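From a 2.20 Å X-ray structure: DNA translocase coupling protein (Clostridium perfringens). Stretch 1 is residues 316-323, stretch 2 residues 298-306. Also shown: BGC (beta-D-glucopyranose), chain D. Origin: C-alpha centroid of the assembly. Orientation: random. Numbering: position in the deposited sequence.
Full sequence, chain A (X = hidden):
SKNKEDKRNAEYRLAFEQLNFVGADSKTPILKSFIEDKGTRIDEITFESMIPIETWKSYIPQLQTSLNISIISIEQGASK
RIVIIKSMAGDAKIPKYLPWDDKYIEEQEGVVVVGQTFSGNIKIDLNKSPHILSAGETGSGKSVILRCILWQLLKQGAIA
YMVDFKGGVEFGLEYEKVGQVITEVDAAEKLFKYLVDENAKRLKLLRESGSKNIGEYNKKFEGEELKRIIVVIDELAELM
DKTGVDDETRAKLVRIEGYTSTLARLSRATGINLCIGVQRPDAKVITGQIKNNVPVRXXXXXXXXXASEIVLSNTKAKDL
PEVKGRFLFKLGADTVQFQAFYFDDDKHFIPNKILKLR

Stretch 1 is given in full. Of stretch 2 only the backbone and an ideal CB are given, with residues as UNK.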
# COMPACT_ATOMS: atom_id res chain seq x y z
N LYS A 316 -3.31 11.80 4.71
CA LYS A 316 -1.96 11.48 5.19
C LYS A 316 -0.92 11.13 4.12
O LYS A 316 0.27 11.22 4.42
CB LYS A 316 -1.98 10.38 6.26
CG LYS A 316 -2.83 10.72 7.47
CD LYS A 316 -2.91 9.49 8.41
CE LYS A 316 -4.03 9.59 9.41
NZ LYS A 316 -3.83 10.73 10.33
N ALA A 317 -1.33 10.72 2.89
CA ALA A 317 -0.32 10.41 1.85
C ALA A 317 0.48 11.68 1.43
O ALA A 317 1.59 11.56 0.93
CB ALA A 317 -0.97 9.74 0.64
N LYS A 318 -0.05 12.88 1.71
CA LYS A 318 0.66 14.13 1.40
C LYS A 318 1.82 14.42 2.39
O LYS A 318 2.65 15.28 2.11
CB LYS A 318 -0.35 15.32 1.32
CG LYS A 318 -0.66 15.98 2.67
CD LYS A 318 -2.04 16.65 2.76
CE LYS A 318 -2.32 17.24 4.14
NZ LYS A 318 -2.29 16.22 5.26
N ASP A 319 1.84 13.74 3.55
CA ASP A 319 2.81 13.95 4.63
C ASP A 319 4.05 13.07 4.53
O ASP A 319 5.00 13.30 5.28
CB ASP A 319 2.17 13.63 6.00
CG ASP A 319 0.81 14.23 6.27
OD1 ASP A 319 0.55 15.34 5.79
OD2 ASP A 319 0.02 13.58 7.00
N LEU A 320 3.97 11.99 3.74
CA LEU A 320 5.09 11.04 3.68
C LEU A 320 6.41 11.70 3.27
O LEU A 320 6.38 12.56 2.41
CB LEU A 320 4.77 9.91 2.68
CG LEU A 320 3.86 8.76 3.17
CD1 LEU A 320 3.53 7.83 2.00
CD2 LEU A 320 4.53 7.97 4.31
N PRO A 321 7.58 11.25 3.81
CA PRO A 321 8.85 11.76 3.28
C PRO A 321 9.10 11.16 1.89
O PRO A 321 8.61 10.06 1.59
CB PRO A 321 9.88 11.23 4.28
CG PRO A 321 9.29 10.00 4.82
CD PRO A 321 7.80 10.21 4.83
N GLU A 322 9.89 11.88 1.07
CA GLU A 322 10.25 11.47 -0.30
C GLU A 322 11.34 10.41 -0.32
O GLU A 322 12.47 10.68 -0.73
CB GLU A 322 10.63 12.70 -1.15
CG GLU A 322 9.43 13.52 -1.57
CD GLU A 322 9.79 14.76 -2.37
OE1 GLU A 322 9.88 15.85 -1.76
OE2 GLU A 322 10.01 14.63 -3.59
N VAL A 323 10.98 9.20 0.12
CA VAL A 323 11.83 8.02 0.20
C VAL A 323 11.21 6.96 -0.72
O VAL A 323 10.01 6.67 -0.59
CB VAL A 323 11.90 7.49 1.67
CG1 VAL A 323 12.71 6.19 1.77
CG2 VAL A 323 12.45 8.55 2.62
N UNK A 298 -2.63 0.14 0.57
CA UNK A 298 -1.22 0.47 0.56
C UNK A 298 -1.15 1.71 -0.31
O UNK A 298 -1.57 1.68 -1.46
CB UNK A 298 -0.34 -0.67 0.04
N UNK A 299 -0.71 2.84 0.27
CA UNK A 299 -0.68 4.11 -0.45
C UNK A 299 0.67 4.80 -0.43
O UNK A 299 1.26 4.99 0.64
CB UNK A 299 -1.73 5.06 0.14
N UNK A 300 1.16 5.15 -1.62
CA UNK A 300 2.40 5.88 -1.79
C UNK A 300 2.15 7.36 -1.57
O UNK A 300 1.04 7.77 -1.23
CB UNK A 300 3.00 5.63 -3.18
N UNK A 301 3.18 8.15 -1.74
CA UNK A 301 3.11 9.59 -1.55
C UNK A 301 2.33 10.25 -2.69
O UNK A 301 2.62 9.99 -3.84
CB UNK A 301 4.52 10.18 -1.45
N UNK A 302 1.35 11.08 -2.37
CA UNK A 302 0.62 11.91 -3.34
C UNK A 302 0.53 13.31 -2.68
O UNK A 302 -0.00 13.42 -1.58
CB UNK A 302 -0.76 11.33 -3.67
N UNK A 303 1.07 14.35 -3.34
CA UNK A 303 1.02 15.73 -2.83
C UNK A 303 -0.41 16.27 -2.79
O UNK A 303 -0.71 17.11 -1.95
CB UNK A 303 1.89 16.64 -3.69
N UNK A 304 -1.30 15.74 -3.65
CA UNK A 304 -2.71 16.13 -3.72
C UNK A 304 -3.56 15.42 -2.64
O UNK A 304 -3.59 14.19 -2.58
CB UNK A 304 -3.26 15.82 -5.11
N UNK A 305 -4.27 16.22 -1.84
CA UNK A 305 -5.17 15.80 -0.75
C UNK A 305 -6.30 14.89 -1.21
O UNK A 305 -6.64 13.96 -0.49
CB UNK A 305 -5.77 17.03 -0.07
N UNK A 306 -6.91 15.19 -2.37
CA UNK A 306 -8.03 14.42 -2.95
C UNK A 306 -7.62 12.97 -3.29
O UNK A 306 -8.37 12.04 -2.99
CB UNK A 306 -8.54 15.12 -4.21
C2 BGC D . -1.08 16.88 8.80
C3 BGC D . -1.88 15.75 9.43
C4 BGC D . -1.09 15.08 10.55
C5 BGC D . -0.57 16.13 11.53
C6 BGC D . 0.35 15.56 12.59
C1 BGC D . -0.56 17.84 9.86
O1 BGC D . 0.27 18.77 9.24
O2 BGC D . -1.87 17.62 7.87
O3 BGC D . -2.21 14.78 8.44
O4 BGC D . -1.88 14.11 11.23
O5 BGC D . 0.19 17.11 10.83
O6 BGC D . 1.58 15.11 12.02

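Position 298 lies out of reach of stretch 1. Its phi/psi of -119/118 is that of a strand, which favors beta-branched and other extended residues but does not single one out. The deposited residue is Ile298, with chi1 in m and chi2 in t.

Position 299 is also extended, at -127/128. Its CA-to-CB bond points sideways, and the ideal CB is 4.8 Å from Ala317 CB. A small or medium apolar side chain would suit this methyl neighbor; alanine, cysteine or valine are all plausible. It is Cys299. With chi1 in t, its SG comes to 3.9 Å from Ala317 CB, an apolar contact.

Position 300 has its CA-to-CB direction away from stretch 1, and nothing there lies within 5.5 Å of the ideal CB. The angles, -82/-177, are open to most residues, so the backbone does not demand glycine. The residue is nevertheless Gly300. Its contacts are made by the main chain: Gly300 O is 3.4 Å from Ala317 CB, and Gly300 C is 3.9 Å from Leu320 CD1.

Position 301 is the most informative. The CB points sideways, 4.0 Å from Ala317 O and 4.2 Å from Leu320 CB. Beyond it are the carbonyl oxygens of Leu320 and Pro321 and the acid of Glu322. Carbonyls want a donor and the carboxylate a positive charge, so a long basic residue fits well; lysine or arginine would serve, and glutamine could offer a donor without charge. It is Arg301, with chi1 to chi3 all t. This extended chain brings Arg301 NE to 3.1 Å from Leu320 O, a weak hydrogen bond at the guanidinium edge. Glu322 CG lies over one face of the group, 3.8 Å from Arg301 NE. Glu322 OE2 is 4.3 Å from Arg301 NH1 but well out of the guanidinium plane, so the charges attract without a direct N-H contact.

Position 302 uses its backbone first. Its N donates a weak hydrogen bond to Ala317 O at 3.3 Å, and its O is 3.1 Å from Lys318 CA in a CA-H...O contact. Proline would lack that donor. The ideal CB is 4.6 Å from Ala317 CB, so an apolar side chain, aliphatic or aromatic, suits. Phe302 is found. Its side chain end leads away from stretch 1, and Ala317 CB sits at the ring edge, 4.4 Å from Phe302 CD2.

Position 303 points away into space free of stretch 1, so many residues would do. It is Ala303; its O is 3.7 Å from Lys318 CB.

Position 304 also points away and precedes a helix. Aspartate, asparagine, serine or threonine commonly cap such a start. Asp304 does so: its OD1 accepts a weak hydrogen bond from the backbone N of position 306 at 3.3 Å.

Position 305 begins the helix, with its ideal CB 4.7 Å from Lys318 CD. A small polar residue or alanine would suit. Ser305 places OG 3.5 Å from Lys318 CD.

Position 306 is helical and out of reach, so stretch 1 sets no preference. It is Lys306.

Stretch 2, residues 298-306: ICGRFADSK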
# COMPACT_ATOMS: atom_id res chain seq x y z
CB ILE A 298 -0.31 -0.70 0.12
CG1 ILE A 298 -0.39 -1.86 1.14
CG2 ILE A 298 1.13 -0.22 0.03
CD1 ILE A 298 -0.04 -3.27 0.59
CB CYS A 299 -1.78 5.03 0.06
SG CYS A 299 -2.13 6.43 -1.04
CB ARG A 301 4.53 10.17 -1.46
CG ARG A 301 4.51 11.67 -1.16
CD ARG A 301 5.89 12.22 -0.87
NE ARG A 301 5.80 13.63 -0.48
CZ ARG A 301 5.73 14.64 -1.34
NH1 ARG A 301 5.77 14.42 -2.65
NH2 ARG A 301 5.62 15.89 -0.89
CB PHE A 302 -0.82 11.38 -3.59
CG PHE A 302 -0.91 10.08 -4.36
CD1 PHE A 302 -0.74 10.05 -5.74
CD2 PHE A 302 -1.17 8.89 -3.70
CE1 PHE A 302 -0.84 8.86 -6.45
CE2 PHE A 302 -1.29 7.69 -4.41
CZ PHE A 302 -1.12 7.68 -5.78
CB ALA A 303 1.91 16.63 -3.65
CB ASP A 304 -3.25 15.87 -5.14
CG ASP A 304 -4.67 16.36 -5.42
OD1 ASP A 304 -5.25 17.07 -4.55
OD2 ASP A 304 -5.21 16.04 -6.51
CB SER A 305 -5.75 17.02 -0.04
OG SER A 305 -4.98 17.36 1.10
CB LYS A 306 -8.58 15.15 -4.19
CG LYS A 306 -9.80 14.48 -4.84
CD LYS A 306 -11.11 15.20 -4.54
CE LYS A 306 -12.32 14.38 -4.92
NZ LYS A 306 -12.52 14.30 -6.39
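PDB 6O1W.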